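Local coordinates for lipoprotein (Shewanella oneidensis, PDB 3LHN) that is a putative NlpE-family lipoprotein of unconfirmed function whose calycin-like barrel may bind lipid, at residues A[26-38]-A[45-57]. Sequence-based numbering, arbitrary orientation.
Sequences ALDWPGVYEGVLP and IQTTLTLQADNSF
Y33 and L49 form one of four hydrogen-bonded pairs in an antiparallel hairpin made by strands 31-37 and 44-51. Their two backbone bonds, Y33 N to L49 O and L49 N to Y33 O, are both 2.8 Å long, and G31-L51 on one side and G35-T47 and L37-I45 on the other repeat the pattern. The tyrosine side chain can be followed outward. CB lies 3.7 Å from L49 O; with CG anti to the carbonyl carbon (chi1 -58°), the ring is laid so that CD1 meets the same oxygen at its edge. CE1 then comes 4.2 Å from L51 CD1, the leucine crossing it at about a right angle, and the hydroxyl donates to W29 O over 2.6 Å, tying the strand to the loop before it. W29 lies at the open end of the hairpin, against the type I turn 52-55 that leads into strand 56-64: CE3 touches L51 CB, while CZ3 brings the indole edge 3.3 Å from Q52 O. Its NE1 is bonded to Q24 O, and N55 OD1, beside CH2, accepts from W79 NE1. A leucine in place of W29 would probably leave Q24 O without its indole donor and open a gap between L51 and the turn. At the opposite end, L37 N and T47 OG1 come to I45 O from the two sides of its carbonyl plane, the hydroxyl well above it. V32, E34, T48 and T50 line the outer face, where E34 forms a salt bridge with K124. Strand 44-51 pairs on its other side with 56-64, and 31-37 with 120-123, which closes the eight-stranded barrel, while Y33, L49 and L51 pack inside against L101 of strand 100-103.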
loop_
_atom_site.group_PDB
_atom_site.type_symbol
_atom_site.label_atom_id
_atom_site.label_comp_id
_atom_site.label_asym_id
_atom_site.label_seq_id
_atom_site.Cartn_x
_atom_site.Cartn_y
_atom_site.Cartn_z
ATOM N N ALA A 26 30.257 6.058 -9.983
ATOM C CA ALA A 26 30.952 7.236 -9.479
ATOM C C ALA A 26 30.945 7.368 -7.980
ATOM O O ALA A 26 31.892 7.923 -7.422
ATOM C CB ALA A 26 30.332 8.502 -10.038
ATOM N N LEU A 27 29.884 6.914 -7.345
ATOM C CA LEU A 27 29.632 7.214 -5.943
ATOM C C LEU A 27 30.040 6.078 -5.015
ATOM O O LEU A 27 29.938 4.908 -5.373
ATOM C CB LEU A 27 28.139 7.457 -5.704
ATOM C CG LEU A 27 27.488 8.639 -6.428
ATOM C CD1 LEU A 27 25.989 8.767 -6.193
ATOM C CD2 LEU A 27 28.183 9.929 -6.007
ATOM N N ASP A 28 30.456 6.438 -3.810
ATOM C CA ASP A 28 30.694 5.478 -2.736
ATOM C C ASP A 28 29.299 5.335 -2.085
ATOM O O ASP A 28 29.005 5.874 -1.005
ATOM C CB ASP A 28 31.741 5.921 -1.721
ATOM C CG ASP A 28 31.918 4.892 -0.603
ATOM O OD1 ASP A 28 31.543 3.739 -0.829
ATOM O OD2 ASP A 28 32.438 5.280 0.460
ATOM N N TRP A 29 28.420 4.637 -2.774
ATOM C CA TRP A 29 27.010 4.504 -2.351
ATOM C C TRP A 29 26.725 3.390 -1.331
ATOM O O TRP A 29 25.776 3.507 -0.616
ATOM C CB TRP A 29 26.027 4.439 -3.540
ATOM C CG TRP A 29 26.353 3.336 -4.535
ATOM C CD1 TRP A 29 27.062 3.451 -5.694
ATOM C CD2 TRP A 29 26.033 1.948 -4.398
ATOM N NE1 TRP A 29 27.230 2.222 -6.272
ATOM C CE2 TRP A 29 26.587 1.287 -5.517
ATOM C CE3 TRP A 29 25.347 1.190 -3.429
ATOM C CZ2 TRP A 29 26.456 -0.081 -5.713
ATOM C CZ3 TRP A 29 25.225 -0.157 -3.622
ATOM C CH2 TRP A 29 25.796 -0.786 -4.754
ATOM N N PRO A 30 27.495 2.294 -1.285
ATOM C CA PRO A 30 27.236 1.301 -0.197
ATOM C C PRO A 30 27.358 2.025 1.154
ATOM O O PRO A 30 28.287 2.767 1.380
ATOM C CB PRO A 30 28.318 0.234 -0.421
ATOM C CG PRO A 30 28.639 0.333 -1.853
ATOM C CD PRO A 30 28.605 1.829 -2.159
ATOM N N GLY A 31 26.393 1.809 2.014
ATOM C CA GLY A 31 26.377 2.473 3.289
ATOM C C GLY A 31 24.990 2.606 3.857
ATOM O O GLY A 31 24.037 1.975 3.380
ATOM N N VAL A 32 24.902 3.399 4.915
ATOM C CA VAL A 32 23.726 3.557 5.716
ATOM C C VAL A 32 23.185 4.958 5.597
ATOM O O VAL A 32 23.919 5.932 5.756
ATOM C CB VAL A 32 24.060 3.280 7.195
ATOM C CG1 VAL A 32 22.828 3.420 8.118
ATOM C CG2 VAL A 32 24.694 1.878 7.349
ATOM N N TYR A 33 21.912 5.091 5.316
ATOM C CA TYR A 33 21.239 6.372 5.095
ATOM C C TYR A 33 20.062 6.503 6.008
ATOM O O TYR A 33 19.322 5.496 6.228
ATOM C CB TYR A 33 20.777 6.430 3.635
ATOM C CG TYR A 33 21.889 6.282 2.608
ATOM C CD1 TYR A 33 22.327 5.008 2.207
ATOM C CD2 TYR A 33 22.448 7.407 2.007
ATOM C CE1 TYR A 33 23.342 4.868 1.312
ATOM C CE2 TYR A 33 23.446 7.290 1.075
ATOM C CZ TYR A 33 23.885 6.004 0.731
ATOM O OH TYR A 33 24.871 5.880 -0.253
ATOM N N GLU A 34 19.866 7.691 6.570
ATOM C CA GLU A 34 18.836 7.887 7.571
ATOM C C GLU A 34 18.028 9.142 7.325
ATOM O O GLU A 34 18.553 10.164 6.806
ATOM C CB GLU A 34 19.514 8.033 8.943
ATOM C CG GLU A 34 20.249 6.791 9.404
ATOM C CD GLU A 34 20.965 6.940 10.741
ATOM O OE1 GLU A 34 21.216 8.061 11.192
ATOM O OE2 GLU A 34 21.342 5.913 11.311
ATOM N N GLY A 35 16.758 9.098 7.687
ATOM C CA GLY A 35 15.923 10.268 7.653
ATOM C C GLY A 35 14.592 9.971 8.293
ATOM O O GLY A 35 14.393 8.881 8.790
ATOM N N VAL A 36 13.714 10.966 8.341
ATOM C CA VAL A 36 12.371 10.800 8.868
ATOM C C VAL A 36 11.400 11.186 7.738
ATOM O O VAL A 36 11.272 12.348 7.383
ATOM C CB VAL A 36 12.082 11.605 10.119
ATOM C CG1 VAL A 36 10.612 11.268 10.591
ATOM C CG2 VAL A 36 13.101 11.307 11.256
ATOM N N LEU A 37 10.788 10.185 7.126
ATOM C CA LEU A 37 9.963 10.355 5.949
ATOM C C LEU A 37 8.536 10.662 6.365
ATOM O O LEU A 37 8.086 10.269 7.458
ATOM C CB LEU A 37 9.954 9.061 5.135
ATOM C CG LEU A 37 11.248 8.560 4.475
ATOM C CD1 LEU A 37 11.106 7.165 3.912
ATOM C CD2 LEU A 37 11.727 9.518 3.405
ATOM N N PRO A 38 7.768 11.322 5.488
ATOM C CA PRO A 38 6.368 11.516 5.803
ATOM C C PRO A 38 5.608 10.223 5.855
ATOM O O PRO A 38 5.898 9.304 5.104
ATOM C CB PRO A 38 5.868 12.394 4.618
ATOM C CG PRO A 38 7.104 13.090 4.158
ATOM C CD PRO A 38 8.156 12.035 4.253
ATOM N N ILE A 45 8.116 8.486 9.597
ATOM C CA ILE A 45 8.744 7.172 9.490
ATOM C C ILE A 45 10.252 7.352 9.684
ATOM O O ILE A 45 10.942 7.821 8.756
ATOM C CB ILE A 45 8.489 6.472 8.170
ATOM C CG1 ILE A 45 7.016 6.545 7.737
ATOM C CG2 ILE A 45 8.907 5.008 8.292
ATOM C CD1 ILE A 45 6.788 6.014 6.318
ATOM N N GLN A 46 10.752 7.023 10.867
ATOM C CA GLN A 46 12.186 7.113 11.118
ATOM C C GLN A 46 12.828 5.955 10.384
ATOM O O GLN A 46 12.633 4.790 10.745
ATOM C CB GLN A 46 12.436 7.069 12.603
ATOM C CG GLN A 46 13.872 7.118 13.033
ATOM C CD GLN A 46 14.029 7.307 14.552
ATOM O OE1 GLN A 46 13.251 8.020 15.211
ATOM N NE2 GLN A 46 15.034 6.657 15.102
ATOM N N THR A 47 13.594 6.258 9.370
ATOM C CA THR A 47 14.071 5.296 8.390
ATOM C C THR A 47 15.571 5.141 8.379
ATOM O O THR A 47 16.304 6.126 8.428
ATOM C CB THR A 47 13.629 5.782 6.988
ATOM O OG1 THR A 47 12.207 5.864 6.961
ATOM C CG2 THR A 47 14.141 4.847 5.845
ATOM N N THR A 48 16.037 3.916 8.316
ATOM C CA THR A 48 17.462 3.564 8.166
ATOM C C THR A 48 17.541 2.563 7.032
ATOM O O THR A 48 16.929 1.487 7.085
ATOM C CB THR A 48 18.035 2.946 9.463
ATOM O OG1 THR A 48 17.748 3.802 10.590
ATOM C CG2 THR A 48 19.546 2.733 9.324
ATOM N N LEU A 49 18.205 2.949 5.944
ATOM C CA LEU A 49 18.322 2.101 4.737
ATOM C C LEU A 49 19.793 1.860 4.499
ATOM O O LEU A 49 20.569 2.786 4.314
ATOM C CB LEU A 49 17.658 2.795 3.563
ATOM C CG LEU A 49 17.783 2.111 2.217
ATOM C CD1 LEU A 49 17.312 0.620 2.258
ATOM C CD2 LEU A 49 16.956 2.893 1.177
ATOM N N THR A 50 20.152 0.578 4.512
ATOM C CA THR A 50 21.532 0.100 4.355
ATOM C C THR A 50 21.635 -0.595 3.003
ATOM O O THR A 50 20.931 -1.562 2.759
ATOM C CB THR A 50 21.965 -0.837 5.473
ATOM O OG1 THR A 50 21.813 -0.160 6.717
ATOM C CG2 THR A 50 23.408 -1.221 5.307
ATOM N N LEU A 51 22.538 -0.129 2.154
ATOM C CA LEU A 51 22.793 -0.692 0.832
ATOM C C LEU A 51 24.149 -1.369 0.818
ATOM O O LEU A 51 25.140 -0.817 1.304
ATOM C CB LEU A 51 22.809 0.386 -0.257
ATOM C CG LEU A 51 21.601 1.317 -0.338
ATOM C CD1 LEU A 51 21.811 2.275 -1.552
ATOM C CD2 LEU A 51 20.260 0.554 -0.473
ATOM N N GLN A 52 24.232 -2.566 0.278
ATOM C CA GLN A 52 25.509 -3.242 0.038
ATOM C C GLN A 52 25.903 -3.230 -1.425
ATOM O O GLN A 52 25.046 -3.195 -2.313
ATOM C CB GLN A 52 25.432 -4.702 0.486
ATOM C CG GLN A 52 24.933 -4.914 1.847
ATOM C CD GLN A 52 25.792 -4.326 2.944
ATOM O OE1 GLN A 52 27.024 -4.113 2.785
ATOM N NE2 GLN A 52 25.157 -4.123 4.106
ATOM N N ALA A 53 27.203 -3.389 -1.689
ATOM C CA ALA A 53 27.755 -3.388 -3.038
ATOM C C ALA A 53 27.154 -4.471 -3.899
ATOM O O ALA A 53 27.103 -4.329 -5.138
ATOM C CB ALA A 53 29.302 -3.554 -2.984
ATOM N N ASP A 54 26.704 -5.588 -3.291
ATOM C CA ASP A 54 26.093 -6.687 -4.054
ATOM C C ASP A 54 24.602 -6.512 -4.359
ATOM O O ASP A 54 23.928 -7.439 -4.798
ATOM C CB ASP A 54 26.384 -8.016 -3.359
ATOM C CG ASP A 54 25.666 -8.158 -2.055
ATOM O OD1 ASP A 54 24.849 -7.296 -1.683
ATOM O OD2 ASP A 54 25.936 -9.185 -1.369
ATOM N N ASN A 55 24.133 -5.304 -4.127
ATOM C CA ASN A 55 22.766 -4.889 -4.425
ATOM C C ASN A 55 21.752 -5.531 -3.504
ATOM O O ASN A 55 20.602 -5.748 -3.870
ATOM C CB ASN A 55 22.409 -5.114 -5.901
ATOM C CG ASN A 55 23.152 -4.221 -6.820
ATOM O OD1 ASN A 55 23.777 -3.240 -6.432
ATOM N ND2 ASN A 55 23.052 -4.525 -8.110
ATOM N N SER A 56 22.158 -5.840 -2.297
ATOM C CA SER A 56 21.256 -6.279 -1.243
ATOM C C SER A 56 21.044 -5.087 -0.317
ATOM O O SER A 56 21.864 -4.151 -0.242
ATOM C CB SER A 56 21.766 -7.504 -0.516
ATOM O OG SER A 56 22.907 -7.257 0.188
ATOM N N PHE A 57 19.914 -5.096 0.370
ATOM C CA PHE A 57 19.605 -4.020 1.289
ATOM C C PHE A 57 18.932 -4.513 2.542
ATOM O O PHE A 57 18.308 -5.571 2.557
ATOM C CB PHE A 57 18.706 -2.931 0.691
ATOM C CG PHE A 57 17.256 -3.324 0.561
ATOM C CD1 PHE A 57 16.820 -4.111 -0.518
ATOM C CD2 PHE A 57 16.347 -2.975 1.524
ATOM C CE1 PHE A 57 15.555 -4.506 -0.599
ATOM C CE2 PHE A 57 15.026 -3.406 1.447
ATOM C CZ PHE A 57 14.621 -4.161 0.367
#